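PDB 1Z5Z: helicase of the snf2/rad54 family from Sulfolobus solfataricus, which probably couples ATP hydrolysis to movement along duplex DNA, as other SWI2/SNF2 ATPases do, and is represented here by its C-terminal ATPase-core domain. Local coordinates for residues V79-L84 and V92-K97; K114-T119 and I168-K173; T119-M124 and H189-W194. All blocks are in the same frame, centred on the assembly; numbering follows the deposited sequence.

Contact 1 of 3, residues V79-L84 and V92-K97; sequences VDHPAL and VRRSGK
Pro82 lies against the side chain of Arg94, its CG 3.6 Å from Arg94 CB and its CB facing the guanidinium obliquely. Both residues stand in loops leading into helices, 83-86 and 96-110, of the RecA-like C-terminal helicase domain, and the N-cap of the longer helix sits in the middle of the contact. That cap is Ser95, whose OG is held anti to its own N (chi1 162°). From there OG donates to Asp80 O at 2.8 Å, tilted from the carbonyl plane, and also bonds Met98 N in the first helical turn. Serine suits the place because one small hydroxyl can serve both partners.

The His81 ring meets Ser95 and Arg94 obliquely, with CD2 3.7 Å from Ser95 CB and CE1 near Arg94 CB. Its two nitrogens are both engaged, which fixes the ring's rotation: ND1 accepts from Ala83 N at 2.9 Å in the ring plane, a capping bond, while NE2 bonds Ser91 O. Arg94 bends at chi3 (64°), which carries its guanidinium past Pro82 and places Ala83 N over one of its faces. The charge is answered by Glu40, and the carbonyls of Gly87 and Glu89 bind its NH2.

Lys97 reaches back along the other segment with an extended chain. Its methylenes pass Val79 O, and its buried NZ forms salt bridges with Asp80 OD1 (2.9 Å) and Glu227, and a hydrogen bond to Phe190 O. A water links the backbones, donating to Val79 O at 2.6 Å and accepting from Lys97 N at 3.0 Å.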
loop_
_atom_site.group_PDB
_atom_site.type_symbol
_atom_site.label_atom_id
_atom_site.label_comp_id
_atom_site.label_asym_id
_atom_site.label_seq_id
_atom_site.Cartn_x
_atom_site.Cartn_y
_atom_site.Cartn_z
ATOM N N VAL A 79 -0.777 3.659 7.546
ATOM C CA VAL A 79 0.269 2.631 7.467
ATOM C C VAL A 79 1.231 2.801 6.299
ATOM O O VAL A 79 2.250 2.102 6.233
ATOM C CB VAL A 79 -0.314 1.199 7.433
ATOM C CG1 VAL A 79 -1.194 0.981 8.705
ATOM C CG2 VAL A 79 -1.123 0.986 6.151
ATOM N N ASP A 80 0.915 3.723 5.380
ATOM C CA ASP A 80 1.777 4.002 4.242
ATOM C C ASP A 80 2.716 5.138 4.643
ATOM O O ASP A 80 3.906 5.022 4.519
ATOM C CB ASP A 80 0.942 4.448 3.025
ATOM C CG ASP A 80 0.532 3.292 2.139
ATOM O OD1 ASP A 80 0.641 2.101 2.578
ATOM O OD2 ASP A 80 0.102 3.580 1.001
ATOM N N HIS A 81 2.157 6.264 5.091
ATOM C CA HIS A 81 2.981 7.401 5.480
ATOM C C HIS A 81 2.158 8.474 6.178
ATOM O O HIS A 81 1.177 8.997 5.621
ATOM C CB HIS A 81 3.653 8.007 4.258
ATOM C CG HIS A 81 4.831 8.871 4.588
ATOM N ND1 HIS A 81 4.743 9.987 5.398
ATOM C CD2 HIS A 81 6.139 8.752 4.247
ATOM C CE1 HIS A 81 5.944 10.515 5.545
ATOM N NE2 HIS A 81 6.809 9.784 4.854
ATOM N N PRO A 82 2.557 8.843 7.402
ATOM C CA PRO A 82 1.804 9.860 8.127
ATOM C C PRO A 82 1.576 11.173 7.369
ATOM O O PRO A 82 0.587 11.856 7.614
ATOM C CB PRO A 82 2.618 10.044 9.409
ATOM C CG PRO A 82 3.987 9.597 9.046
ATOM C CD PRO A 82 3.717 8.390 8.188
ATOM N N ALA A 83 2.451 11.522 6.438
ATOM C CA ALA A 83 2.267 12.795 5.701
ATOM C C ALA A 83 1.015 12.854 4.798
ATOM O O ALA A 83 0.562 13.948 4.405
ATOM C CB ALA A 83 3.496 13.093 4.873
ATOM N N LEU A 84 0.458 11.693 4.441
ATOM C CA LEU A 84 -0.745 11.695 3.582
ATOM C C LEU A 84 -1.934 12.355 4.326
ATOM O O LEU A 84 -2.866 12.836 3.704
ATOM C CB LEU A 84 -1.134 10.254 3.199
ATOM C CG LEU A 84 -0.135 9.470 2.345
ATOM C CD1 LEU A 84 -0.458 7.988 2.379
ATOM C CD2 LEU A 84 -0.178 10.004 0.904
ATOM N N VAL A 92 11.830 9.249 4.912
ATOM C CA VAL A 92 11.840 7.795 5.016
ATOM C C VAL A 92 11.488 7.453 6.447
ATOM O O VAL A 92 10.655 6.599 6.745
ATOM C CB VAL A 92 13.251 7.217 4.742
ATOM C CG1 VAL A 92 13.265 5.702 5.045
ATOM C CG2 VAL A 92 13.654 7.497 3.310
ATOM N N ARG A 93 12.166 8.167 7.334
ATOM C CA ARG A 93 12.061 8.030 8.795
ATOM C C ARG A 93 10.667 7.930 9.398
ATOM O O ARG A 93 10.464 7.228 10.392
ATOM C CB ARG A 93 12.800 9.206 9.490
ATOM C CG ARG A 93 12.570 9.359 11.006
ATOM C CD ARG A 93 13.345 10.489 11.597
ATOM N NE ARG A 93 13.709 11.552 10.641
ATOM C CZ ARG A 93 14.011 12.796 10.991
ATOM N NH1 ARG A 93 14.302 13.659 10.074
ATOM N NH2 ARG A 93 13.824 13.223 12.219
ATOM N N ARG A 94 9.700 8.621 8.814
ATOM C CA ARG A 94 8.343 8.596 9.347
ATOM C C ARG A 94 7.521 7.359 8.948
ATOM O O ARG A 94 6.425 7.130 9.473
ATOM C CB ARG A 94 7.624 9.865 8.917
ATOM C CG ARG A 94 8.346 11.136 9.403
ATOM C CD ARG A 94 7.576 12.374 8.969
ATOM N NE ARG A 94 6.263 12.422 9.591
ATOM C CZ ARG A 94 5.316 13.289 9.246
ATOM N NH1 ARG A 94 4.144 13.281 9.869
ATOM N NH2 ARG A 94 5.547 14.148 8.267
ATOM N N SER A 95 8.069 6.537 8.065
ATOM C CA SER A 95 7.327 5.368 7.608
ATOM C C SER A 95 8.035 3.989 7.702
ATOM O O SER A 95 9.027 3.751 7.049
ATOM C CB SER A 95 6.839 5.642 6.147
ATOM O OG SER A 95 6.485 4.423 5.482
ATOM N N GLY A 96 7.494 3.083 8.509
ATOM C CA GLY A 96 8.069 1.741 8.587
ATOM C C GLY A 96 8.268 1.142 7.198
ATOM O O GLY A 96 9.315 0.541 6.943
ATOM N N LYS A 97 7.276 1.319 6.301
ATOM C CA LYS A 97 7.332 0.815 4.918
ATOM C C LYS A 97 8.404 1.477 4.068
ATOM O O LYS A 97 9.116 0.808 3.322
ATOM C CB LYS A 97 5.963 1.001 4.200
ATOM C CG LYS A 97 4.883 0.005 4.626
ATOM C CD LYS A 97 3.692 0.040 3.646
ATOM C CE LYS A 97 2.564 -0.832 4.126
ATOM N NZ LYS A 97 1.363 -0.644 3.289
HETATM O O HOH W 1 4.586 2.062 7.351
#

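Contact 2 of 3, residues K114-T119 and I168-K173; sequences KIAIFT and IVLSVK
Leu170 sets its CD1 over the centre of the Phe118 ring, 4.0 Å from the centroid and only 11° off the normal, a CH-pi contact. The two side chains lie alongside and point the same way; in both, CG is anti to the carbonyl carbon, which in Phe118 keeps the ring beside the leucine branch. Leu170 CD2 reaches Phe118 CE2 at 3.8 Å, and Val172 CG2 meets the ring edge in its plane. A branched leucine fits because its two methyls can spread across one aromatic surface. On the same face of the sheet, Ala116 is small enough for Ile168 CG2 to approach its CB to 3.6 Å.

The backbones hold these neighbours in step. Five bonds alternate between the strands, from Ile168 N to Ile115 O at 3.1 Å, the most bent at 136°, through Leu170 N to Ile117 O at 2.9 Å, to Val172 N on Thr119 O. CA-H...O contacts lie between them.

Farther out, Phe118 also stacks on Trp193 and meets the His189 ring, while Leu181 and Ile179 pack on Ile168 and Leu170. With an alanine at Phe118 the ring is gone, and Leu170 CD1 and Trp193 would probably be left facing a gap. On the other face, beta-branched Ile117 and Val169 suit both strand backbone and burial against helix 122-136; small Ser171 touches Val122, and Thr119 touches Met124 while its OG1 bonds Asp191. At 18° to each other, inner strand 115-119 pairs with 167-171, next to the edge strand 142-143, as in the parallel sheet of a RecA-like helicase domain.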
loop_
_atom_site.group_PDB
_atom_site.type_symbol
_atom_site.label_atom_id
_atom_site.label_comp_id
_atom_site.label_asym_id
_atom_site.label_seq_id
_atom_site.Cartn_x
_atom_site.Cartn_y
_atom_site.Cartn_z
ATOM N N LYS A 114 15.903 -3.539 -12.090
ATOM C CA LYS A 114 15.036 -2.474 -12.560
ATOM C C LYS A 114 13.863 -2.690 -11.585
ATOM O O LYS A 114 13.328 -3.784 -11.493
ATOM C CB LYS A 114 14.581 -2.735 -13.991
ATOM C CG LYS A 114 15.507 -2.152 -15.018
ATOM C CD LYS A 114 14.723 -1.813 -16.261
ATOM C CE LYS A 114 15.372 -0.631 -16.911
ATOM N NZ LYS A 114 14.553 -0.069 -17.973
ATOM N N ILE A 115 13.454 -1.647 -10.883
ATOM C CA ILE A 115 12.442 -1.769 -9.838
ATOM C C ILE A 115 11.112 -1.051 -10.104
ATOM O O ILE A 115 11.102 0.124 -10.459
ATOM C CB ILE A 115 13.088 -1.230 -8.534
ATOM C CG1 ILE A 115 14.355 -2.037 -8.241
ATOM C CG2 ILE A 115 12.129 -1.259 -7.375
ATOM C CD1 ILE A 115 15.494 -1.166 -7.725
ATOM N N ALA A 116 9.995 -1.751 -9.947
ATOM C CA ALA A 116 8.671 -1.123 -10.136
ATOM C C ALA A 116 7.971 -1.119 -8.772
ATOM O O ALA A 116 7.942 -2.139 -8.089
ATOM C CB ALA A 116 7.823 -1.905 -11.176
ATOM N N ILE A 117 7.421 0.027 -8.368
ATOM C CA ILE A 117 6.756 0.138 -7.070
ATOM C C ILE A 117 5.285 0.584 -7.294
ATOM O O ILE A 117 5.034 1.614 -7.919
ATOM C CB ILE A 117 7.470 1.171 -6.160
ATOM C CG1 ILE A 117 8.961 0.792 -6.000
ATOM C CG2 ILE A 117 6.728 1.230 -4.789
ATOM C CD1 ILE A 117 9.894 1.946 -5.484
ATOM N N PHE A 118 4.335 -0.195 -6.784
ATOM C CA PHE A 118 2.911 0.084 -6.974
ATOM C C PHE A 118 2.276 0.550 -5.689
ATOM O O PHE A 118 2.634 0.056 -4.623
ATOM C CB PHE A 118 2.133 -1.205 -7.383
ATOM C CG PHE A 118 2.393 -1.696 -8.814
ATOM C CD1 PHE A 118 3.528 -2.424 -9.126
ATOM C CD2 PHE A 118 1.468 -1.437 -9.823
ATOM C CE1 PHE A 118 3.753 -2.913 -10.459
ATOM C CE2 PHE A 118 1.664 -1.897 -11.131
ATOM C CZ PHE A 118 2.816 -2.642 -11.451
ATOM N N THR A 119 1.324 1.479 -5.779
ATOM C CA THR A 119 0.565 1.909 -4.609
ATOM C C THR A 119 -0.841 2.274 -5.100
ATOM O O THR A 119 -1.032 2.575 -6.279
ATOM C CB THR A 119 1.187 3.140 -3.874
ATOM O OG1 THR A 119 0.221 3.652 -2.964
ATOM C CG2 THR A 119 1.559 4.273 -4.835
ATOM N N ILE A 168 10.357 2.906 -11.607
ATOM C CA ILE A 168 9.074 3.398 -12.114
ATOM C C ILE A 168 8.091 3.288 -10.955
ATOM O O ILE A 168 8.075 2.289 -10.253
ATOM C CB ILE A 168 8.550 2.631 -13.360
ATOM C CG1 ILE A 168 7.261 3.307 -13.845
ATOM C CG2 ILE A 168 8.346 1.119 -13.062
ATOM C CD1 ILE A 168 6.977 3.072 -15.339
ATOM N N VAL A 169 7.293 4.327 -10.719
ATOM C CA VAL A 169 6.319 4.283 -9.630
ATOM C C VAL A 169 4.959 4.330 -10.309
ATOM O O VAL A 169 4.774 5.039 -11.305
ATOM C CB VAL A 169 6.499 5.471 -8.623
ATOM C CG1 VAL A 169 5.374 5.469 -7.627
ATOM C CG2 VAL A 169 7.835 5.345 -7.858
ATOM N N LEU A 170 4.038 3.512 -9.815
ATOM C CA LEU A 170 2.695 3.447 -10.397
ATOM C C LEU A 170 1.640 3.558 -9.320
ATOM O O LEU A 170 1.699 2.875 -8.298
ATOM C CB LEU A 170 2.479 2.105 -11.105
ATOM C CG LEU A 170 3.474 1.757 -12.228
ATOM C CD1 LEU A 170 4.657 0.895 -11.695
ATOM C CD2 LEU A 170 2.708 1.008 -13.262
ATOM N N SER A 171 0.676 4.432 -9.530
ATOM C CA SER A 171 -0.375 4.520 -8.555
ATOM C C SER A 171 -1.572 4.044 -9.331
ATOM O O SER A 171 -1.875 4.593 -10.392
ATOM C CB SER A 171 -0.572 5.957 -8.084
ATOM O OG SER A 171 -1.427 6.643 -8.973
ATOM N N VAL A 172 -2.190 2.971 -8.856
ATOM C CA VAL A 172 -3.380 2.412 -9.497
ATOM C C VAL A 172 -4.531 2.649 -8.527
ATOM O O VAL A 172 -4.600 2.012 -7.469
ATOM C CB VAL A 172 -3.218 0.879 -9.752
ATOM C CG1 VAL A 172 -4.435 0.357 -10.529
ATOM C CG2 VAL A 172 -1.898 0.594 -10.527
ATOM N N LYS A 173 -5.411 3.582 -8.863
ATOM C CA LYS A 173 -6.560 3.903 -8.006
ATOM C C LYS A 173 -7.564 2.765 -8.044
ATOM O O LYS A 173 -7.430 1.858 -8.846
ATOM C CB LYS A 173 -7.259 5.190 -8.477
ATOM C CG LYS A 173 -6.585 6.506 -8.057
ATOM C CD LYS A 173 -7.334 7.671 -8.704
#

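Contact 3 of 3, residues T119-M124 and H189-W194; sequences TQFVDM and HFDRWW
Asp191 takes hold of Thr119 and Gln120 with its two carboxylate oxygens, joining the C-terminal end of strand 115-119 and the next residue to the loop after strand 186-189 of the RecA-like domain. Among the polar contacts, Thr119 OG1 donates to Asp191 OD1 at 2.7 Å and Gln120 N to Asp191 OD2 at 2.9 Å, each through a syn lone pair. This paired grip fixes the carboxylate's rotation, and aspartate is short enough to make it from the adjacent loop. Thr119 OG1 also accepts from Phe121 N at 3.1 Å, nearly straight at 174°, forming an ST turn; threonine's hydroxyl thus works in both directions just before helix 122-136.

The apolar contacts flank this site. Met124, bent at chi2 (58°), brings CG to 3.7 Å from Phe190 CE2 and CE to Phe190 CZ, its sulfur oblique to the ring in a Met-aromatic contact. Flexible methionine can follow the ring in this way. Gln120 CB meets Trp193 CB, and Gln120 CG lies over the centre of the Phe121 ring.

Within 189-194, Trp194 CZ2 lies over the face of the Arg192 guanidinium, which is salt-bridged to Asp231, while Trp193 NE1 donates to His189 ND1 at 2.9 Å.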
loop_
_atom_site.group_PDB
_atom_site.type_symbol
_atom_site.label_atom_id
_atom_site.label_comp_id
_atom_site.label_asym_id
_atom_site.label_seq_id
_atom_site.Cartn_x
_atom_site.Cartn_y
_atom_site.Cartn_z
ATOM N N THR A 119 1.324 1.479 -5.779
ATOM C CA THR A 119 0.565 1.909 -4.609
ATOM C C THR A 119 -0.841 2.274 -5.100
ATOM O O THR A 119 -1.032 2.575 -6.279
ATOM C CB THR A 119 1.187 3.140 -3.874
ATOM O OG1 THR A 119 0.221 3.652 -2.964
ATOM C CG2 THR A 119 1.559 4.273 -4.835
ATOM N N GLN A 120 -1.833 2.224 -4.214
ATOM C CA GLN A 120 -3.215 2.536 -4.612
ATOM C C GLN A 120 -3.482 4.029 -4.470
ATOM O O GLN A 120 -4.565 4.488 -4.840
ATOM C CB GLN A 120 -4.211 1.798 -3.703
ATOM C CG GLN A 120 -4.169 2.231 -2.234
ATOM C CD GLN A 120 -4.885 1.229 -1.332
ATOM O OE1 GLN A 120 -4.279 0.281 -0.809
ATOM N NE2 GLN A 120 -6.160 1.423 -1.153
ATOM N N PHE A 121 -2.529 4.779 -3.899
ATOM C CA PHE A 121 -2.733 6.227 -3.706
ATOM C C PHE A 121 -1.806 7.108 -4.554
ATOM O O PHE A 121 -0.566 6.996 -4.475
ATOM C CB PHE A 121 -2.493 6.612 -2.243
ATOM C CG PHE A 121 -3.398 5.908 -1.244
ATOM C CD1 PHE A 121 -2.848 5.096 -0.268
ATOM C CD2 PHE A 121 -4.790 6.110 -1.251
ATOM C CE1 PHE A 121 -3.639 4.474 0.709
ATOM C CE2 PHE A 121 -5.599 5.486 -0.255
ATOM C CZ PHE A 121 -5.010 4.665 0.721
ATOM N N VAL A 122 -2.385 8.007 -5.339
ATOM C CA VAL A 122 -1.573 8.885 -6.156
ATOM C C VAL A 122 -0.611 9.663 -5.249
ATOM O O VAL A 122 0.547 9.898 -5.623
ATOM C CB VAL A 122 -2.437 9.943 -6.938
ATOM C CG1 VAL A 122 -1.531 10.892 -7.636
ATOM C CG2 VAL A 122 -3.371 9.287 -7.967
ATOM N N ASP A 123 -1.067 10.067 -4.059
ATOM C CA ASP A 123 -0.206 10.853 -3.186
ATOM C C ASP A 123 0.973 10.077 -2.633
ATOM O O ASP A 123 2.072 10.628 -2.476
ATOM C CB ASP A 123 -1.022 11.479 -2.049
ATOM C CG ASP A 123 -1.975 12.535 -2.561
ATOM O OD1 ASP A 123 -1.600 13.182 -3.559
ATOM O OD2 ASP A 123 -3.074 12.708 -1.991
ATOM N N MET A 124 0.752 8.801 -2.335
ATOM C CA MET A 124 1.852 7.981 -1.848
ATOM C C MET A 124 2.844 7.825 -3.006
ATOM O O MET A 124 4.047 7.871 -2.801
ATOM C CB MET A 124 1.366 6.603 -1.381
ATOM C CG MET A 124 2.471 5.869 -0.558
ATOM S SD MET A 124 3.003 6.818 0.917
ATOM C CE MET A 124 4.772 6.734 0.740
ATOM N N HIS A 189 5.078 -4.177 -3.931
ATOM C CA HIS A 189 3.676 -3.789 -3.802
ATOM C C HIS A 189 3.603 -3.057 -2.457
ATOM O O HIS A 189 3.558 -3.656 -1.395
ATOM C CB HIS A 189 2.780 -5.015 -3.909
ATOM C CG HIS A 189 2.802 -5.625 -5.281
ATOM N ND1 HIS A 189 2.364 -4.947 -6.401
ATOM C CD2 HIS A 189 3.286 -6.811 -5.722
ATOM C CE1 HIS A 189 2.579 -5.691 -7.473
ATOM N NE2 HIS A 189 3.136 -6.827 -7.088
ATOM N N PHE A 190 3.654 -1.731 -2.526
ATOM C CA PHE A 190 3.687 -0.883 -1.329
ATOM C C PHE A 190 2.482 -1.030 -0.423
ATOM O O PHE A 190 2.592 -0.929 0.805
ATOM C CB PHE A 190 3.851 0.563 -1.754
ATOM C CG PHE A 190 4.398 1.443 -0.683
ATOM C CD1 PHE A 190 5.781 1.528 -0.485
ATOM C CD2 PHE A 190 3.559 2.180 0.129
ATOM C CE1 PHE A 190 6.320 2.342 0.495
ATOM C CE2 PHE A 190 4.083 3.009 1.139
ATOM C CZ PHE A 190 5.465 3.098 1.322
ATOM N N ASP A 191 1.312 -1.246 -1.025
ATOM C CA ASP A 191 0.090 -1.467 -0.249
ATOM C C ASP A 191 -0.817 -2.335 -1.128
ATOM O O ASP A 191 -0.508 -2.559 -2.307
ATOM C CB ASP A 191 -0.584 -0.136 0.159
ATOM C CG ASP A 191 -0.743 0.809 -0.995
ATOM O OD1 ASP A 191 -0.274 1.964 -0.889
ATOM O OD2 ASP A 191 -1.342 0.395 -2.018
ATOM N N ARG A 192 -1.902 -2.828 -0.549
ATOM C CA ARG A 192 -2.800 -3.734 -1.240
ATOM C C ARG A 192 -3.679 -3.058 -2.266
ATOM O O ARG A 192 -4.834 -2.822 -2.005
ATOM C CB ARG A 192 -3.665 -4.487 -0.213
ATOM C CG ARG A 192 -3.970 -5.922 -0.683
ATOM C CD ARG A 192 -4.866 -6.719 0.241
ATOM N NE ARG A 192 -4.685 -8.145 -0.037
ATOM C CZ ARG A 192 -3.796 -8.934 0.574
ATOM N NH1 ARG A 192 -3.715 -10.209 0.232
ATOM N NH2 ARG A 192 -3.007 -8.470 1.542
ATOM N N TRP A 193 -3.122 -2.753 -3.437
ATOM C CA TRP A 193 -3.863 -2.046 -4.502
ATOM C C TRP A 193 -4.621 -2.977 -5.450
ATOM O O TRP A 193 -5.533 -2.561 -6.177
ATOM C CB TRP A 193 -2.882 -1.263 -5.374
ATOM C CG TRP A 193 -1.874 -2.158 -6.098
ATOM C CD1 TRP A 193 -0.666 -2.580 -5.626
ATOM C CD2 TRP A 193 -2.021 -2.753 -7.403
ATOM N NE1 TRP A 193 -0.057 -3.394 -6.536
ATOM C CE2 TRP A 193 -0.861 -3.524 -7.640
ATOM C CE3 TRP A 193 -3.030 -2.713 -8.393
ATOM C CZ2 TRP A 193 -0.662 -4.248 -8.832
ATOM C CZ3 TRP A 193 -2.838 -3.439 -9.580
ATOM C CH2 TRP A 193 -1.664 -4.196 -9.787
ATOM N N TRP A 194 -4.178 -4.225 -5.470
ATOM C CA TRP A 194 -4.694 -5.214 -6.397
ATOM C C TRP A 194 -6.024 -5.865 -6.103
ATOM O O TRP A 194 -6.553 -5.865 -4.974
ATOM C CB TRP A 194 -3.633 -6.304 -6.625
ATOM C CG TRP A 194 -3.463 -7.223 -5.466
ATOM C CD1 TRP A 194 -4.229 -8.333 -5.162
ATOM C CD2 TRP A 194 -2.497 -7.104 -4.418
ATOM N NE1 TRP A 194 -3.787 -8.898 -3.997
ATOM C CE2 TRP A 194 -2.727 -8.165 -3.517
ATOM C CE3 TRP A 194 -1.455 -6.193 -4.148
ATOM C CZ2 TRP A 194 -1.960 -8.344 -2.371
ATOM C CZ3 TRP A 194 -0.692 -6.369 -3.003
ATOM C CH2 TRP A 194 -0.945 -7.436 -2.128
#

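Following the chain from the N terminus, contact 1 comes first and closes the excursion through helix 83-86 that runs from the end of helix 61-78 to helix 96-110. The latter runs on to strand 115-119, where contact 2 opens; its partner, strand 167-171, returns only after helix 122-136, strand 142-143 and helix 149-161. Contact 3 starts at the shared Thr119 and ends beyond strand 186-189, so contacts 2 and 3 cross, while contact 1 stands in series before both. Strand 115-119 is thereby tied to 167-171 by pairing, and the loop beyond it to the loop beyond 186-189. Contact 1 joins this same region, since Asp80 OD2 comes close to Asp191 OD1, two like charges.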